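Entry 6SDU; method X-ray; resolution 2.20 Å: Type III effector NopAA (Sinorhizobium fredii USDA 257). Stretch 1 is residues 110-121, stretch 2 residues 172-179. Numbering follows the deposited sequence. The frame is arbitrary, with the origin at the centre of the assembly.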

# COMPACT_ATOMS: atom_id res chain seq x y z
N ILE A 110 -0.91 5.49 -2.88
CA ILE A 110 -1.61 6.65 -3.41
C ILE A 110 -0.72 7.34 -4.43
O ILE A 110 0.43 7.68 -4.14
CB ILE A 110 -2.04 7.60 -2.28
CG1 ILE A 110 -2.95 6.86 -1.31
CG2 ILE A 110 -2.76 8.89 -2.83
CD1 ILE A 110 -2.86 7.39 0.10
N TRP A 111 -1.25 7.56 -5.64
CA TRP A 111 -0.49 8.15 -6.73
C TRP A 111 -1.09 9.48 -7.18
O TRP A 111 -2.30 9.70 -7.06
CB TRP A 111 -0.46 7.23 -7.94
CG TRP A 111 0.24 5.94 -7.72
CD1 TRP A 111 -0.29 4.77 -7.21
CD2 TRP A 111 1.61 5.68 -7.99
NE1 TRP A 111 0.70 3.79 -7.15
CE2 TRP A 111 1.87 4.33 -7.64
CE3 TRP A 111 2.66 6.46 -8.50
CZ2 TRP A 111 3.12 3.75 -7.81
CZ3 TRP A 111 3.91 5.88 -8.65
CH2 TRP A 111 4.13 4.54 -8.31
N ASP A 112 -0.26 10.35 -7.71
CA ASP A 112 -0.83 11.50 -8.39
C ASP A 112 -1.03 11.13 -9.86
O ASP A 112 -0.57 10.09 -10.32
CB ASP A 112 0.04 12.73 -8.20
CG ASP A 112 1.38 12.64 -8.88
OD1 ASP A 112 1.92 11.53 -9.03
OD2 ASP A 112 1.91 13.71 -9.24
N SER A 113 -1.77 11.98 -10.58
CA SER A 113 -2.12 11.63 -11.96
C SER A 113 -0.89 11.48 -12.85
O SER A 113 -0.88 10.63 -13.75
CB SER A 113 -3.08 12.67 -12.55
OG SER A 113 -4.35 12.49 -11.96
N SER A 114 0.16 12.25 -12.59
CA SER A 114 1.38 12.20 -13.39
C SER A 114 2.29 11.05 -13.00
O SER A 114 3.25 10.77 -13.73
CB SER A 114 2.15 13.50 -13.20
OG SER A 114 2.59 13.60 -11.85
N ASN A 115 2.03 10.38 -11.87
CA ASN A 115 2.86 9.29 -11.33
C ASN A 115 4.28 9.76 -11.01
O ASN A 115 5.22 8.97 -11.02
CB ASN A 115 2.90 8.08 -12.27
CG ASN A 115 1.52 7.52 -12.58
OD1 ASN A 115 1.17 7.31 -13.74
ND2 ASN A 115 0.74 7.29 -11.54
N LYS A 116 4.42 11.02 -10.60
CA LYS A 116 5.71 11.53 -10.14
C LYS A 116 5.80 11.53 -8.64
O LYS A 116 6.89 11.72 -8.09
CB LYS A 116 5.95 12.95 -10.70
CG LYS A 116 6.11 12.97 -12.24
CD LYS A 116 7.58 12.91 -12.65
CE LYS A 116 7.78 12.10 -13.94
NZ LYS A 116 7.97 10.60 -13.77
N HIS A 117 4.69 11.30 -7.95
CA HIS A 117 4.66 11.22 -6.49
C HIS A 117 3.86 10.00 -6.07
O HIS A 117 2.72 9.81 -6.52
CB HIS A 117 4.05 12.49 -5.90
CG HIS A 117 4.83 13.71 -6.23
ND1 HIS A 117 4.52 14.52 -7.30
CD2 HIS A 117 5.94 14.25 -5.66
CE1 HIS A 117 5.38 15.52 -7.37
NE2 HIS A 117 6.26 15.38 -6.38
N GLU A 118 4.46 9.19 -5.21
CA GLU A 118 3.85 8.00 -4.64
C GLU A 118 3.83 8.15 -3.12
O GLU A 118 4.87 8.43 -2.51
CB GLU A 118 4.64 6.75 -5.06
CG GLU A 118 4.00 5.48 -4.71
CD GLU A 118 4.93 4.28 -4.91
OE1 GLU A 118 6.07 4.45 -5.43
OE2 GLU A 118 4.52 3.17 -4.55
N ILE A 119 2.65 8.01 -2.52
CA ILE A 119 2.50 8.09 -1.06
C ILE A 119 2.00 6.73 -0.55
O ILE A 119 0.93 6.25 -0.98
CB ILE A 119 1.55 9.22 -0.63
CG1 ILE A 119 2.07 10.58 -1.13
CG2 ILE A 119 1.37 9.21 0.92
CD1 ILE A 119 1.53 10.99 -2.49
N MET A 120 2.77 6.11 0.34
CA MET A 120 2.47 4.79 0.90
C MET A 120 2.10 4.93 2.37
O MET A 120 2.73 5.70 3.10
CB MET A 120 3.65 3.83 0.77
CG MET A 120 4.23 3.60 -0.63
SD MET A 120 5.14 2.04 -0.72
CE MET A 120 3.76 0.90 -0.78
N LEU A 121 1.09 4.19 2.79
CA LEU A 121 0.70 4.11 4.19
C LEU A 121 0.70 2.64 4.57
O LEU A 121 -0.16 1.89 4.09
CB LEU A 121 -0.66 4.76 4.46
CG LEU A 121 -1.01 6.06 3.72
CD1 LEU A 121 -2.49 6.44 3.95
CD2 LEU A 121 -0.09 7.18 4.16
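Stretch 2 172-179: GHKVISLL

Parallel β-strands pair through a staggered ladder in which alternate residues of each strand use both N-H and C=O, each bridging two residues of the other strand, and the pairing of residues 172-179 with residues 110-121 in NopAA is a compact example. Stretch 1 is a hairpin: its strand 110-112 passes through a type I turn, D112 to N115, into strand 117-121. Stretch 2 enters through the loop residues G172 and H173, the glycine at positive phi, and then runs extended from K174 to L179. The two strands travel in the same direction, their axes 10° apart and 4.6 Å at closest approach, with H117 beside K174, E118 beside V175, I119 beside I176, M120 beside S177 and L121 beside L178.

The ladder opens where K174 N donates to K116 O at 3.1 Å. It continues with E118 N to K174 O (2.8 Å), I176 N to E118 O (2.9 Å), M120 N to I176 O (2.8 Å) and L178 N to M120 O (2.7 Å). E118 and M120 thus use both backbone groups toward stretch 2, whereas I119 turns its own to I110 within the hairpin.

H173 has the most surface covered by the other stretch, and it sits just before the first paired residue, K174. Its CA-to-CB bond points toward stretch 1, and its NE2 donates to E118 OE1 at 2.7 Å, meeting the carboxylate near the plane of the imidazole. The extended E118 side chain, t at both chi1 and chi2, leans across toward stretch 2, and the H173 ring reaches forward along the strand to meet it, while E118 OE1 also lies 3.5 Å from V175 CG2. W111 CH2 approaches H173 NE2 at 3.6 Å, bringing the hairpin's first strand into the contact.

At the far end apolar side-chain packing accompanies the backbone ladder. L178, on the same face as I119 and I176, meets L121 through CB, 3.9 Å from L121 CD2.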

# COMPACT_ATOMS: atom_id res chain seq x y z
N GLY A 172 13.00 7.70 -11.03
CA GLY A 172 13.19 8.98 -10.37
C GLY A 172 11.97 9.59 -9.70
O GLY A 172 12.06 10.71 -9.17
N HIS A 173 10.87 8.87 -9.61
CA HIS A 173 9.68 9.43 -8.98
C HIS A 173 9.82 9.36 -7.45
O HIS A 173 10.41 8.43 -6.91
CB HIS A 173 8.42 8.72 -9.50
CG HIS A 173 8.05 7.49 -8.73
ND1 HIS A 173 8.52 6.24 -9.03
CD2 HIS A 173 7.23 7.33 -7.66
CE1 HIS A 173 8.01 5.36 -8.18
NE2 HIS A 173 7.22 6.00 -7.34
N LYS A 174 9.31 10.40 -6.78
CA LYS A 174 9.39 10.53 -5.33
C LYS A 174 8.47 9.54 -4.60
O LYS A 174 7.28 9.43 -4.91
CB LYS A 174 9.00 11.96 -4.93
CG LYS A 174 9.18 12.25 -3.46
CD LYS A 174 10.66 12.22 -3.11
CE LYS A 174 11.33 13.53 -3.48
NZ LYS A 174 12.81 13.41 -3.36
N VAL A 175 9.00 8.91 -3.55
CA VAL A 175 8.20 8.00 -2.72
C VAL A 175 8.25 8.48 -1.27
O VAL A 175 9.33 8.53 -0.67
CB VAL A 175 8.69 6.55 -2.81
CG1 VAL A 175 7.73 5.59 -2.05
CG2 VAL A 175 8.85 6.13 -4.24
N ILE A 176 7.09 8.81 -0.72
CA ILE A 176 6.94 9.17 0.69
C ILE A 176 6.16 8.04 1.34
O ILE A 176 5.02 7.74 0.93
CB ILE A 176 6.22 10.52 0.86
CG1 ILE A 176 6.86 11.63 0.03
CG2 ILE A 176 6.20 10.94 2.33
CD1 ILE A 176 8.21 12.05 0.55
N SER A 177 6.74 7.39 2.36
CA SER A 177 6.13 6.25 3.03
C SER A 177 5.86 6.55 4.50
O SER A 177 6.76 7.00 5.21
CB SER A 177 7.02 5.01 2.93
OG SER A 177 7.36 4.75 1.59
N LEU A 178 4.65 6.27 4.95
CA LEU A 178 4.29 6.41 6.36
C LEU A 178 4.06 5.01 6.93
O LEU A 178 3.21 4.27 6.42
CB LEU A 178 3.05 7.28 6.54
CG LEU A 178 3.32 8.79 6.41
CD1 LEU A 178 3.63 9.18 4.99
CD2 LEU A 178 2.11 9.59 6.94
N LEU A 179 4.80 4.66 7.97
CA LEU A 179 4.67 3.37 8.65
C LEU A 179 3.96 3.63 9.97
O LEU A 179 4.43 4.44 10.77
CB LEU A 179 6.04 2.71 8.89
CG LEU A 179 6.64 1.84 7.79
CD1 LEU A 179 6.79 2.60 6.49
CD2 LEU A 179 8.00 1.27 8.24